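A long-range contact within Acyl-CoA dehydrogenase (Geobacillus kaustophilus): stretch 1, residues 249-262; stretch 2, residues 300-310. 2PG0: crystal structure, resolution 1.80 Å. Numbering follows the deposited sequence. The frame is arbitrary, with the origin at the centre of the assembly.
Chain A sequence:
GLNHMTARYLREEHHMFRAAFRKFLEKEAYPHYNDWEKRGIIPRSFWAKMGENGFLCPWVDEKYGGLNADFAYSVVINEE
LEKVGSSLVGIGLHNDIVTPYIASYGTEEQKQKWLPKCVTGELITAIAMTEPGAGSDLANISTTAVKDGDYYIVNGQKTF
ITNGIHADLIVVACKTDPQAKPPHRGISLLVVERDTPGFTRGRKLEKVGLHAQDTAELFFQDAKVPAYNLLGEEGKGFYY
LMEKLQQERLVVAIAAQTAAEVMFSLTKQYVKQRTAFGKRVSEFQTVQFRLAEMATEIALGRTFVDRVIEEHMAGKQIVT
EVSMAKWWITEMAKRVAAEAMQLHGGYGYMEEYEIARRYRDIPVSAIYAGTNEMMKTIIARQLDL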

# COMPACT_ATOMS: atom_id res chain seq x y z
N ARG A 249 1.21 24.96 -8.12
CA ARG A 249 0.88 23.63 -7.61
C ARG A 249 -0.51 23.17 -8.05
O ARG A 249 -0.72 21.98 -8.33
CB ARG A 249 1.06 23.57 -6.09
CG ARG A 249 2.54 23.59 -5.73
CD ARG A 249 2.84 24.12 -4.34
NE ARG A 249 4.29 24.24 -4.17
CZ ARG A 249 4.89 24.89 -3.18
NH1 ARG A 249 4.19 25.50 -2.24
NH2 ARG A 249 6.22 24.93 -3.13
N LEU A 250 -1.46 24.11 -8.13
CA LEU A 250 -2.80 23.80 -8.61
C LEU A 250 -2.78 23.35 -10.07
O LEU A 250 -3.50 22.42 -10.45
CB LEU A 250 -3.75 25.00 -8.41
CG LEU A 250 -5.24 24.79 -8.76
CD1 LEU A 250 -5.83 23.53 -8.08
CD2 LEU A 250 -6.06 26.03 -8.41
N VAL A 251 -1.97 24.03 -10.88
CA VAL A 251 -1.85 23.69 -12.30
C VAL A 251 -1.30 22.27 -12.48
O VAL A 251 -1.82 21.48 -13.27
CB VAL A 251 -0.99 24.75 -13.05
CG1 VAL A 251 -0.59 24.27 -14.44
CG2 VAL A 251 -1.77 26.08 -13.14
N VAL A 252 -0.26 21.94 -11.71
CA VAL A 252 0.28 20.58 -11.71
C VAL A 252 -0.76 19.55 -11.28
O VAL A 252 -0.89 18.50 -11.92
CB VAL A 252 1.56 20.48 -10.85
CG1 VAL A 252 1.98 19.03 -10.64
CG2 VAL A 252 2.68 21.28 -11.52
N ALA A 253 -1.52 19.85 -10.23
CA ALA A 253 -2.58 18.95 -9.77
C ALA A 253 -3.63 18.73 -10.85
O ALA A 253 -4.06 17.59 -11.07
CB ALA A 253 -3.23 19.49 -8.50
N ILE A 254 -4.02 19.81 -11.54
CA ILE A 254 -5.00 19.71 -12.64
C ILE A 254 -4.50 18.78 -13.77
O ILE A 254 -5.24 17.91 -14.23
CB ILE A 254 -5.40 21.10 -13.19
CG1 ILE A 254 -6.21 21.87 -12.14
CG2 ILE A 254 -6.20 20.96 -14.50
CD1 ILE A 254 -6.33 23.38 -12.39
N ALA A 255 -3.24 18.96 -14.18
CA ALA A 255 -2.64 18.16 -15.25
C ALA A 255 -2.49 16.69 -14.87
O ALA A 255 -2.71 15.79 -15.69
CB ALA A 255 -1.28 18.74 -15.68
N ALA A 256 -2.11 16.43 -13.62
CA ALA A 256 -1.99 15.06 -13.16
C ALA A 256 -3.36 14.35 -13.08
O ALA A 256 -3.48 13.17 -13.42
CB ALA A 256 -1.25 15.00 -11.83
N GLN A 257 -4.38 15.09 -12.65
CA GLN A 257 -5.74 14.56 -12.56
C GLN A 257 -6.22 14.15 -13.96
O GLN A 257 -6.73 13.04 -14.16
CB GLN A 257 -6.70 15.59 -11.94
CG GLN A 257 -8.16 15.13 -11.83
CD GLN A 257 -8.35 13.93 -10.93
OE1 GLN A 257 -7.67 13.79 -9.90
NE2 GLN A 257 -9.26 13.05 -11.31
N THR A 258 -6.02 15.05 -14.92
CA THR A 258 -6.36 14.77 -16.32
C THR A 258 -5.59 13.57 -16.89
O THR A 258 -6.16 12.74 -17.61
CB THR A 258 -6.13 16.00 -17.20
OG1 THR A 258 -6.85 17.11 -16.66
CG2 THR A 258 -6.63 15.75 -18.62
N ALA A 259 -4.30 13.48 -16.58
CA ALA A 259 -3.46 12.37 -17.04
C ALA A 259 -4.00 11.03 -16.54
O ALA A 259 -4.09 10.07 -17.30
CB ALA A 259 -2.01 12.57 -16.61
N ALA A 260 -4.37 10.99 -15.26
CA ALA A 260 -4.98 9.80 -14.65
C ALA A 260 -6.28 9.40 -15.37
O ALA A 260 -6.48 8.22 -15.69
CB ALA A 260 -5.25 10.03 -13.17
N GLU A 261 -7.14 10.39 -15.61
CA GLU A 261 -8.41 10.18 -16.33
C GLU A 261 -8.18 9.63 -17.74
O GLU A 261 -8.88 8.70 -18.17
CB GLU A 261 -9.22 11.49 -16.36
CG GLU A 261 -9.87 11.83 -15.02
CD GLU A 261 -10.27 13.30 -14.86
OE1 GLU A 261 -10.00 14.13 -15.75
OE2 GLU A 261 -10.86 13.63 -13.81
N VAL A 262 -7.20 10.18 -18.44
CA VAL A 262 -6.80 9.70 -19.77
C VAL A 262 -6.30 8.26 -19.72
O VAL A 262 -6.72 7.42 -20.52
CB VAL A 262 -5.72 10.61 -20.43
CG1 VAL A 262 -5.13 9.97 -21.70
CG2 VAL A 262 -6.30 11.99 -20.75
N LEU A 300 -12.30 10.77 -6.36
CA LEU A 300 -11.81 11.53 -5.21
C LEU A 300 -10.95 12.72 -5.60
O LEU A 300 -11.15 13.83 -5.11
CB LEU A 300 -11.02 10.62 -4.26
CG LEU A 300 -11.80 9.59 -3.46
CD1 LEU A 300 -10.80 8.63 -2.86
CD2 LEU A 300 -12.66 10.22 -2.35
N GLY A 301 -9.99 12.49 -6.49
CA GLY A 301 -9.06 13.53 -6.93
C GLY A 301 -9.79 14.62 -7.69
O GLY A 301 -9.52 15.81 -7.51
N ARG A 302 -10.72 14.20 -8.56
CA ARG A 302 -11.50 15.14 -9.37
C ARG A 302 -12.37 16.05 -8.48
O ARG A 302 -12.39 17.27 -8.66
CB ARG A 302 -12.36 14.39 -10.40
CG ARG A 302 -13.31 15.28 -11.26
CD ARG A 302 -12.62 16.53 -11.86
NE ARG A 302 -11.61 16.24 -12.88
CZ ARG A 302 -10.88 17.16 -13.49
NH1 ARG A 302 -11.02 18.45 -13.18
NH2 ARG A 302 -9.99 16.80 -14.41
N THR A 303 -13.07 15.44 -7.54
CA THR A 303 -13.91 16.18 -6.60
C THR A 303 -13.07 17.17 -5.77
O THR A 303 -13.48 18.32 -5.57
CB THR A 303 -14.71 15.23 -5.69
OG1 THR A 303 -15.44 14.31 -6.51
CG2 THR A 303 -15.70 16.00 -4.80
N PHE A 304 -11.90 16.73 -5.32
CA PHE A 304 -11.04 17.58 -4.49
C PHE A 304 -10.43 18.73 -5.28
O PHE A 304 -10.51 19.89 -4.87
CB PHE A 304 -9.95 16.74 -3.81
CG PHE A 304 -9.22 17.46 -2.72
CD1 PHE A 304 -9.79 17.58 -1.45
CD2 PHE A 304 -7.97 18.03 -2.95
CE1 PHE A 304 -9.13 18.24 -0.43
CE2 PHE A 304 -7.29 18.70 -1.92
CZ PHE A 304 -7.87 18.80 -0.66
N VAL A 305 -9.83 18.42 -6.43
CA VAL A 305 -9.21 19.49 -7.24
C VAL A 305 -10.25 20.52 -7.69
O VAL A 305 -9.97 21.72 -7.70
CB VAL A 305 -8.37 18.94 -8.42
CG1 VAL A 305 -9.25 18.46 -9.56
CG2 VAL A 305 -7.35 19.98 -8.89
N ASP A 306 -11.46 20.05 -8.02
CA ASP A 306 -12.56 20.93 -8.43
C ASP A 306 -12.95 21.87 -7.31
O ASP A 306 -13.21 23.06 -7.54
CB ASP A 306 -13.77 20.11 -8.89
CG ASP A 306 -13.68 19.66 -10.34
OD1 ASP A 306 -12.71 20.02 -11.06
OD2 ASP A 306 -14.59 18.93 -10.77
N ARG A 307 -12.98 21.35 -6.08
CA ARG A 307 -13.27 22.20 -4.92
C ARG A 307 -12.16 23.23 -4.68
O ARG A 307 -12.45 24.40 -4.41
CB ARG A 307 -13.51 21.34 -3.67
CG ARG A 307 -13.96 22.11 -2.44
CD ARG A 307 -15.31 22.78 -2.66
NE ARG A 307 -15.67 23.59 -1.50
CZ ARG A 307 -15.34 24.87 -1.37
NH1 ARG A 307 -14.67 25.48 -2.34
NH2 ARG A 307 -15.69 25.54 -0.28
N VAL A 308 -10.91 22.80 -4.80
CA VAL A 308 -9.77 23.71 -4.67
C VAL A 308 -9.79 24.81 -5.74
O VAL A 308 -9.55 25.97 -5.43
CB VAL A 308 -8.42 22.93 -4.64
CG1 VAL A 308 -7.24 23.89 -4.68
CG2 VAL A 308 -8.35 22.06 -3.37
N ILE A 309 -10.09 24.45 -6.99
CA ILE A 309 -10.28 25.46 -8.06
C ILE A 309 -11.31 26.52 -7.62
O ILE A 309 -11.03 27.72 -7.70
CB ILE A 309 -10.68 24.81 -9.42
CG1 ILE A 309 -9.48 24.07 -10.03
CG2 ILE A 309 -11.22 25.85 -10.41
CD1 ILE A 309 -9.86 23.06 -11.12
N GLU A 310 -12.46 26.08 -7.13
CA GLU A 310 -13.51 26.98 -6.65
C GLU A 310 -13.02 27.93 -5.56
O GLU A 310 -13.22 29.15 -5.65
CB GLU A 310 -14.74 26.19 -6.17
CG GLU A 310 -15.51 25.48 -7.29
CD GLU A 310 -16.58 24.54 -6.76
OE1 GLU A 310 -16.89 24.60 -5.55
OE2 GLU A 310 -17.12 23.74 -7.56

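Two helices pack nearly antiparallel here, their N-to-C directions 154° apart and their axes 10.1 Å apart at closest approach, so the start of stretch 1 meets the end of stretch 2. The contact changes character along its length, from apolar packing to charge.

Leu250 opens the apolar end. Its CB points toward the partner helix, and CD1 lies 3.7 Å from Val308 CG1 and 3.9 Å from Val305 CG2, a single methyl reaching side chains one helical turn apart or less. Ala253 follows three residues on; Ala253 CB, pointing toward the partner, lies 4.2 Å from Val305 CG2. Ile254 leaves its backbone sideways, but its m, t rotamer brings the end of the chain nearer, placing CD1 3.8 Å from Ile309 CD1 and CG1 3.9 Å from Val305 CG2. Leu250, Ala253, Ile254 and Gln257 thus form the hole into which Val305 fits as a knob.

Gln257 marks the transition. Its CG still touches the knob, 4.2 Å from Val305 CG1, while its amide lies against the opposite backbone, with OE1 3.2 Å from Gly301 C. Glycine is what leaves room: a CB on Gly301 would fall 2.3 Å from Gln257 OE1, a clash. The amide makes no hydrogen bond to Arg302 N; instead NE2 donates to Glu261 OE2 at 3.0 Å, within its own helix. Thr258 OG1 lies at the edge of the Arg302 guanidinium, near its plane, and donates to Ile254 O on its own helix.

Glu261, one turn beyond Gln257, closes the contact with a two-pronged salt bridge: Arg302 NE donates to Glu261 OE2 at 2.9 Å and Arg302 NH2 to Glu261 OE1 at 3.0 Å. Gln257 CG covers one face of the guanidinium. On its own helix, Arg302 NH1 also pairs with Asp306 OD1 at 3.1 Å, so the arginine is held between two carboxylates.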